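Local coordinates for Poly(A) RNA polymerase protein 2 (Saccharomyces cerevisiae, PDB 3NYB), which probably adds poly(A) tails to RNA as the nucleotidyltransferase subunit of the TRAMP RNA surveillance complex, at residues S77-V82 / S130-A135; N94-L99 / P121-V126. The protein carries 1 engineered substitution. One frame throughout, in Å; residues are numbered along the deposited sequence.

Interaction 1. Residues S77-V82 / S130-A135. Engineered in segment 130-135: Ala135 (natural residue Asp).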
ATOM      1  N   SER A  77      -7.691   6.163 -11.107  1.00 32.43           N
ATOM      2  CA  SER A  77      -6.580   7.008 -10.658  1.00 33.46           C
ATOM      3  C   SER A  77      -5.863   7.636 -11.846  1.00 33.88           C
ATOM      4  O   SER A  77      -5.900   7.083 -12.952  1.00 34.24           O
ATOM      5  CB  SER A  77      -5.586   6.224  -9.796  1.00 29.45           C
ATOM      6  OG  SER A  77      -4.891   5.249 -10.549  1.00 38.70           O
ATOM      7  N   ASP A  78      -5.229   8.790 -11.617  1.00 40.29           N
ATOM      8  CA  ASP A  78      -4.449   9.473 -12.654  1.00 32.54           C
ATOM      9  C   ASP A  78      -3.349   8.559 -13.136  1.00 36.77           C
ATOM     10  O   ASP A  78      -2.662   7.916 -12.328  1.00 36.70           O
ATOM     11  CB  ASP A  78      -3.738  10.721 -12.121  1.00 29.27           C
ATOM     12  CG  ASP A  78      -4.671  11.738 -11.533  1.00 51.84           C
ATOM     13  OD1 ASP A  78      -5.892  11.660 -11.775  1.00 62.26           O
ATOM     14  OD2 ASP A  78      -4.160  12.631 -10.821  1.00 62.45           O
ATOM     15  N   ILE A  79      -3.153   8.523 -14.448  1.00 29.85           N
ATOM     16  CA  ILE A  79      -1.984   7.850 -14.971  1.00 33.25           C
ATOM     17  C   ILE A  79      -0.920   8.901 -15.249  1.00 29.56           C
ATOM     18  O   ILE A  79      -1.175   9.894 -15.933  1.00 31.59           O
ATOM     19  CB  ILE A  79      -2.313   6.926 -16.176  1.00 48.85           C
ATOM     20  CG1 ILE A  79      -1.853   7.500 -17.495  1.00 45.65           C
ATOM     21  CG2 ILE A  79      -3.809   6.654 -16.270  1.00 54.64           C
ATOM     22  CD1 ILE A  79      -2.626   6.865 -18.632  1.00 55.99           C
ATOM     23  N   ASP A  80       0.263   8.687 -14.674  1.00 24.04           N
ATOM     24  CA  ASP A  80       1.324   9.686 -14.689  1.00 32.52           C
ATOM     25  C   ASP A  80       2.189   9.606 -15.939  1.00 37.20           C
ATOM     26  O   ASP A  80       2.674   8.532 -16.301  1.00 42.82           O
ATOM     27  CB  ASP A  80       2.201   9.527 -13.444  1.00 40.74           C
ATOM     28  CG  ASP A  80       1.386   9.337 -12.176  1.00 52.67           C
ATOM     29  OD1 ASP A  80       0.678  10.289 -11.776  1.00 50.97           O
ATOM     30  OD2 ASP A  80       1.447   8.236 -11.582  1.00 65.46           O
ATOM     31  N   CYS A  81       2.394  10.749 -16.584  1.00 32.41           N
ATOM     32  CA  CYS A  81       3.260  10.824 -17.754  1.00 34.52           C
ATOM     33  C   CYS A  81       4.353  11.867 -17.592  1.00 33.83           C
ATOM     34  O   CYS A  81       4.124  12.919 -16.997  1.00 41.60           O
ATOM     35  CB  CYS A  81       2.432  11.149 -18.989  1.00 45.37           C
ATOM     36  SG  CYS A  81       0.947  10.153 -19.090  1.00 39.75           S
ATOM     37  N   VAL A  82       5.536  11.562 -18.128  1.00 47.00           N
ATOM     38  CA  VAL A  82       6.643  12.511 -18.239  1.00 43.41           C
ATOM     39  C   VAL A  82       6.780  12.965 -19.682  1.00 43.84           C
ATOM     40  O   VAL A  82       6.699  12.145 -20.600  1.00 49.64           O
ATOM     41  CB  VAL A  82       7.993  11.856 -17.916  1.00 47.05           C
ATOM     42  CG1 VAL A  82       8.794  12.731 -16.971  1.00 52.91           C
ATOM     43  CG2 VAL A  82       7.805  10.466 -17.352  1.00 47.98           C
ATOM     44  N   SER A 130     -12.506   9.754 -23.657  1.00 39.74           N
ATOM     45  CA  SER A 130     -12.317   8.493 -22.936  1.00 33.89           C
ATOM     46  C   SER A 130     -12.570   8.605 -21.437  1.00 30.65           C
ATOM     47  O   SER A 130     -12.672   7.590 -20.750  1.00 31.67           O
ATOM     48  CB  SER A 130     -10.897   7.965 -23.148  1.00 25.40           C
ATOM     49  OG  SER A 130      -9.962   8.726 -22.399  1.00 34.78           O
ATOM     50  N   GLY A 131     -12.644   9.832 -20.926  1.00 34.40           N
ATOM     51  CA  GLY A 131     -12.883  10.055 -19.510  1.00 32.45           C
ATOM     52  C   GLY A 131     -11.721   9.646 -18.624  1.00 31.96           C
ATOM     53  O   GLY A 131     -11.856   9.581 -17.398  1.00 38.19           O
ATOM     54  N   ILE A 132     -10.578   9.371 -19.250  1.00 31.38           N
ATOM     55  CA  ILE A 132      -9.357   8.940 -18.551  1.00 33.91           C
ATOM     56  C   ILE A 132      -8.641  10.098 -17.842  1.00 32.69           C
ATOM     57  O   ILE A 132      -8.536  11.201 -18.377  1.00 35.52           O
ATOM     58  CB  ILE A 132      -8.377   8.233 -19.540  1.00 27.18           C
ATOM     59  CG1 ILE A 132      -8.974   6.917 -20.030  1.00 27.17           C
ATOM     60  CG2 ILE A 132      -7.043   7.949 -18.896  1.00 13.40           C
ATOM     61  CD1 ILE A 132      -8.038   6.101 -20.868  1.00 33.93           C
ATOM     62  N   HIS A 133      -8.150   9.846 -16.635  1.00 27.20           N
ATOM     63  CA  HIS A 133      -7.476  10.877 -15.860  1.00 22.11           C
ATOM     64  C   HIS A 133      -5.983  10.863 -16.116  1.00 27.92           C
ATOM     65  O   HIS A 133      -5.340   9.827 -15.967  1.00 30.72           O
ATOM     66  CB  HIS A 133      -7.739  10.668 -14.372  1.00 20.23           C
ATOM     67  CG  HIS A 133      -9.154  10.916 -13.982  1.00 43.59           C
ATOM     68  ND1 HIS A 133      -9.566  12.086 -13.361  1.00 47.49           N
ATOM     69  CD2 HIS A 133     -10.276  10.173 -14.142  1.00 51.26           C
ATOM     70  CE1 HIS A 133     -10.863  12.039 -13.154  1.00 45.40           C
ATOM     71  NE2 HIS A 133     -11.321  10.882 -13.618  1.00 56.50           N
ATOM     72  N   ILE A 134      -5.438  12.018 -16.481  1.00 24.45           N
ATOM     73  CA  ILE A 134      -4.011  12.146 -16.767  1.00 31.42           C
ATOM     74  C   ILE A 134      -3.333  13.186 -15.886  1.00 41.50           C
ATOM     75  O   ILE A 134      -3.907  14.248 -15.597  1.00 35.04           O
ATOM     76  CB  ILE A 134      -3.751  12.579 -18.225  1.00 30.95           C
ATOM     77  CG1 ILE A 134      -4.000  11.423 -19.188  1.00 31.31           C
ATOM     78  CG2 ILE A 134      -2.328  13.087 -18.389  1.00 26.81           C
ATOM     79  CD1 ILE A 134      -5.385  11.383 -19.681  1.00 25.06           C
ATOM     80  N   ALA A 135      -2.105  12.874 -15.474  1.00 32.89           N
ATOM     81  CA  ALA A 135      -1.231  13.850 -14.836  1.00 25.36           C
ATOM     82  C   ALA A 135       0.121  13.923 -15.550  1.00 29.46           C
ATOM     83  O   ALA A 135       0.839  12.929 -15.633  1.00 29.50           O
ATOM     84  CB  ALA A 135      -1.036  13.516 -13.383  1.00 26.65           C
TER
HETATM   85  O   HOH W   1      -7.410   6.965 -15.238  1.00 40.26           O
HETATM   86  O   HOH W   2      -6.801  13.967 -13.106  1.00 45.40           O
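Ser130 opens the segment with an ST turn, its OG accepting from the backbone N of Ile132 while also bonded to Glu127. Ile132 lies at the margin, where its CG2 meets CG2 of Ile79 loosely at 4.4 Å; Thr45 of helix 36-54 also touches its side chain. At His133 the two segments begin to pair: its carbonyl O accepts a nearly straight bond (168°) from Ile79 N, 3.0 Å away, with the donor above the carbonyl plane. Its N is linked by a water to Ser77 O, which Tyr68 OH also reaches. His133 CB heads toward the other segment and lies 3.3 Å from Asp78 OD1, but the ring (chi1 -68°) leads away; the two side chains cross obliquely, with ring and carboxylate planes only 19° apart. A second water donates to that OD1 and sits in plane at the ring's edge, bound weakly to ND1. This is the parallel pairing of neighbouring strands in the nucleotidyltransferase palm, and Asp78-Ile79-Asp80 fits the family's D-x-D signature, whose carboxylates hold catalytic metal ions in relatives. Ile134 pairs with Ile79, both side chains on the sheet face beneath helix 36-54, with Ile134 CG2 only loosely against Cys81 SG. Ala135, engineered in place of Asp, pairs with Asp80 on the opposite face; the removed carboxylate probably corresponds to the family's third metal-binding acid. The Ala135 methyl stands 4.1 Å from Asp78 CB and 4.0 Å from Asp80 OD1. Ala135 N donates to Ile79 O at 3.2 Å, and Ala135 O receives Cys81 N nearly along the C=O axis, at 2.8 Å.

Interaction 2. Residues N94-L99 / P121-V126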
ATOM      1  N   ASN A  94       6.137  27.610 -17.040  1.00 53.23           N
ATOM      2  CA  ASN A  94       5.801  28.322 -18.273  1.00 56.84           C
ATOM      3  C   ASN A  94       5.344  27.368 -19.384  1.00 51.60           C
ATOM      4  O   ASN A  94       4.397  27.662 -20.108  1.00 53.51           O
ATOM      5  CB  ASN A  94       7.041  29.050 -18.747  1.00 73.02           C
ATOM      6  CG  ASN A  94       7.483  30.158 -17.781  1.00 63.28           C
ATOM      7  OD1 ASN A  94       6.705  30.714 -16.961  1.00 53.39           O
ATOM      8  ND2 ASN A  94       8.742  30.507 -17.901  1.00 63.31           N
ATOM      9  N   ASN A  95       5.992  26.201 -19.478  1.00 40.73           N
ATOM     10  CA  ASN A  95       5.691  25.187 -20.516  1.00 32.59           C
ATOM     11  C   ASN A  95       4.416  24.414 -20.190  1.00 37.30           C
ATOM     12  O   ASN A  95       3.685  24.005 -21.087  1.00 43.42           O
ATOM     13  CB  ASN A  95       6.878  24.221 -20.716  1.00 28.57           C
ATOM     14  CG  ASN A  95       8.037  24.879 -21.494  1.00 47.25           C
ATOM     15  OD1 ASN A  95       7.836  25.877 -22.208  1.00 49.47           O
ATOM     16  ND2 ASN A  95       9.231  24.313 -21.382  1.00 53.84           N
ATOM     17  N   LEU A  96       4.160  24.193 -18.902  1.00 30.31           N
ATOM     18  CA  LEU A  96       2.903  23.574 -18.510  1.00 41.28           C
ATOM     19  C   LEU A  96       1.718  24.497 -18.849  1.00 48.02           C
ATOM     20  O   LEU A  96       0.691  24.029 -19.347  1.00 38.76           O
ATOM     21  CB  LEU A  96       2.894  23.165 -17.032  1.00 42.77           C
ATOM     22  CG  LEU A  96       3.765  21.983 -16.570  1.00 46.64           C
ATOM     23  CD1 LEU A  96       4.029  22.018 -15.064  1.00 40.67           C
ATOM     24  CD2 LEU A  96       3.167  20.638 -16.953  1.00 33.07           C
ATOM     25  N   TYR A  97       1.852  25.798 -18.587  1.00 44.98           N
ATOM     26  CA  TYR A  97       0.783  26.739 -18.920  1.00 46.69           C
ATOM     27  C   TYR A  97       0.436  26.639 -20.405  1.00 45.12           C
ATOM     28  O   TYR A  97      -0.738  26.692 -20.785  1.00 40.41           O
ATOM     29  CB  TYR A  97       1.162  28.179 -18.555  1.00 39.34           C
ATOM     30  CG  TYR A  97       1.623  28.357 -17.127  1.00 43.81           C
ATOM     31  CD1 TYR A  97       2.715  29.170 -16.823  1.00 42.01           C
ATOM     32  CD2 TYR A  97       0.983  27.698 -16.082  1.00 30.83           C
ATOM     33  CE1 TYR A  97       3.146  29.334 -15.520  1.00 42.20           C
ATOM     34  CE2 TYR A  97       1.407  27.856 -14.775  1.00 35.06           C
ATOM     35  CZ  TYR A  97       2.488  28.676 -14.498  1.00 46.60           C
ATOM     36  OH  TYR A  97       2.912  28.830 -13.196  1.00 46.02           O
ATOM     37  N   SER A  98       1.464  26.476 -21.233  1.00 35.09           N
ATOM     38  CA  SER A  98       1.285  26.404 -22.682  1.00 45.97           C
ATOM     39  C   SER A  98       0.612  25.106 -23.104  1.00 51.31           C
ATOM     40  O   SER A  98      -0.266  25.104 -23.966  1.00 59.11           O
ATOM     41  CB  SER A  98       2.632  26.537 -23.392  1.00 40.69           C
ATOM     42  OG  SER A  98       3.304  27.705 -22.966  1.00 56.50           O
ATOM     43  N   LEU A  99       1.046  24.003 -22.504  1.00 38.28           N
ATOM     44  CA  LEU A  99       0.441  22.700 -22.739  1.00 45.18           C
ATOM     45  C   LEU A  99      -1.029  22.728 -22.315  1.00 47.12           C
ATOM     46  O   LEU A  99      -1.903  22.229 -23.031  1.00 42.38           O
ATOM     47  CB  LEU A  99       1.186  21.634 -21.932  1.00 45.16           C
ATOM     48  CG  LEU A  99       0.696  20.192 -22.032  1.00 36.45           C
ATOM     49  CD1 LEU A  99       0.393  19.798 -23.489  1.00 30.79           C
ATOM     50  CD2 LEU A  99       1.719  19.242 -21.413  1.00 33.88           C
ATOM     51  N   PRO A 121       6.331  20.306 -10.521  1.00 62.31           N
ATOM     52  CA  PRO A 121       5.042  20.875 -10.928  1.00 57.46           C
ATOM     53  C   PRO A 121       4.332  19.946 -11.897  1.00 58.35           C
ATOM     54  O   PRO A 121       4.968  19.406 -12.800  1.00 59.39           O
ATOM     55  CB  PRO A 121       5.433  22.176 -11.623  1.00 49.68           C
ATOM     56  CG  PRO A 121       6.820  21.959 -12.100  1.00 58.58           C
ATOM     57  CD  PRO A 121       7.468  20.921 -11.227  1.00 62.76           C
ATOM     58  N   ILE A 122       3.029  19.767 -11.698  1.00 61.15           N
ATOM     59  CA  ILE A 122       2.261  18.779 -12.444  1.00 55.88           C
ATOM     60  C   ILE A 122       0.939  19.341 -12.956  1.00 42.53           C
ATOM     61  O   ILE A 122       0.339  20.214 -12.336  1.00 48.16           O
ATOM     62  CB  ILE A 122       1.972  17.552 -11.574  1.00 46.66           C
ATOM     63  CG1 ILE A 122       3.271  16.825 -11.253  1.00 47.29           C
ATOM     64  CG2 ILE A 122       1.007  16.611 -12.267  1.00 42.79           C
ATOM     65  CD1 ILE A 122       3.091  15.760 -10.194  1.00 57.37           C
ATOM     66  N   ILE A 123       0.493  18.828 -14.093  1.00 37.36           N
ATOM     67  CA  ILE A 123      -0.757  19.258 -14.707  1.00 41.88           C
ATOM     68  C   ILE A 123      -1.738  18.069 -14.725  1.00 46.10           C
ATOM     69  O   ILE A 123      -1.447  17.010 -15.298  1.00 36.32           O
ATOM     70  CB  ILE A 123      -0.480  19.796 -16.134  1.00 45.26           C
ATOM     71  CG1 ILE A 123      -1.753  20.216 -16.831  1.00 47.87           C
ATOM     72  CG2 ILE A 123       0.201  18.743 -17.001  1.00 43.72           C
ATOM     73  CD1 ILE A 123      -1.610  20.164 -18.334  1.00 42.28           C
ATOM     74  N   LYS A 124      -2.879  18.224 -14.061  1.00 49.16           N
ATOM     75  CA  LYS A 124      -3.881  17.155 -14.005  1.00 40.29           C
ATOM     76  C   LYS A 124      -5.077  17.520 -14.865  1.00 41.46           C
ATOM     77  O   LYS A 124      -5.485  18.672 -14.890  1.00 48.49           O
ATOM     78  CB  LYS A 124      -4.370  16.936 -12.576  1.00 28.07           C
ATOM     79  CG  LYS A 124      -3.285  16.594 -11.586  1.00 31.45           C
ATOM     80  CD  LYS A 124      -3.802  16.748 -10.162  1.00 47.54           C
ATOM     81  CE  LYS A 124      -4.948  15.786  -9.869  1.00 54.66           C
ATOM     82  NZ  LYS A 124      -5.413  15.876  -8.453  1.00 59.64           N
ATOM     83  N   PHE A 125      -5.645  16.540 -15.558  1.00 45.11           N
ATOM     84  CA  PHE A 125      -6.838  16.771 -16.362  1.00 35.96           C
ATOM     85  C   PHE A 125      -7.557  15.472 -16.722  1.00 39.53           C
ATOM     86  O   PHE A 125      -7.125  14.383 -16.352  1.00 41.39           O
ATOM     87  CB  PHE A 125      -6.492  17.563 -17.630  1.00 29.82           C
ATOM     88  CG  PHE A 125      -5.633  16.805 -18.608  1.00 42.72           C
ATOM     89  CD1 PHE A 125      -6.205  16.109 -19.665  1.00 39.71           C
ATOM     90  CD2 PHE A 125      -4.248  16.785 -18.467  1.00 46.22           C
ATOM     91  CE1 PHE A 125      -5.411  15.406 -20.572  1.00 37.62           C
ATOM     92  CE2 PHE A 125      -3.445  16.087 -19.362  1.00 31.01           C
ATOM     93  CZ  PHE A 125      -4.025  15.394 -20.420  1.00 30.85           C
ATOM     94  N   VAL A 126      -8.661  15.598 -17.444  1.00 38.71           N
ATOM     95  CA  VAL A 126      -9.389  14.435 -17.933  1.00 26.65           C
ATOM     96  C   VAL A 126      -9.551  14.528 -19.441  1.00 34.58           C
ATOM     97  O   VAL A 126     -10.077  15.516 -19.951  1.00 45.84           O
ATOM     98  CB  VAL A 126     -10.786  14.337 -17.282  1.00 32.79           C
ATOM     99  CG1 VAL A 126     -11.603  13.243 -17.932  1.00 38.25           C
ATOM    100  CG2 VAL A 126     -10.662  14.084 -15.789  1.00 28.53           C
TER
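Leu96 is the bump of this contact, its forked end projecting from helix 94-99 onto strand 121-126 and fitting between the Pro121 ring and the CG2 branch of Ile123. With chi1 at -71°, CG is anti to the carbonyl carbon, and the two methyls spread along one side of the strand. Leu96 CD1 settles beside the proline ring, 3.7 Å from Pro121 CB, and also rests against Pro121 O; the leucine crosses this ring at about a right angle. Leu96 CD2 lies 3.5 Å from Ile123 CG2, and here the two side chains slide past each other in opposite directions. Ile123 has CG1 anti to the backbone N (chi1 178°), which sends CG2 to the crowded position between N and carbonyl carbon and carries CD1 onward to Leu99. No hydrogen bond joins the segments: this is a helix laid on one face of the palm sheet, running nearly parallel to the strand (11° between directions) with the axes 9.2 Å apart. An alanine at Leu96 would remove the methyls that meet Pro121 CB and Ile123 CG2, and would probably weaken the fit of the helix on the sheet. One turn further on, Leu99 approaches more loosely, its CG 4.4 Å from Ile123 CD1, and Leu103 of the same helix continues the row, touching both Ile123 and Phe125.

In the fold
Interactions 1 and 2 sit about 12 Å apart, centre to centre, in one five-stranded palm sheet, with interaction 2 nested in the chain loop that interaction 1 closes. Strands 121-127 and 132-137 are antiparallel neighbours; Ile134 O and Phe125 N, 2.9 Å apart, probably share a hydrogen bond. Ile134 and Ile123 lie on the same face, where helix 36-54 touches Ile134 and helix 92-105 touches Ile123. The other face carries Asp80, Ala135 and Ile122, and the probable active site lies there, beside interaction 1. Lys124 CE packs 3.4 Å from Asp78 OD2, while the helix contact of interaction 2 lies on the opposite face of the sheet from that site.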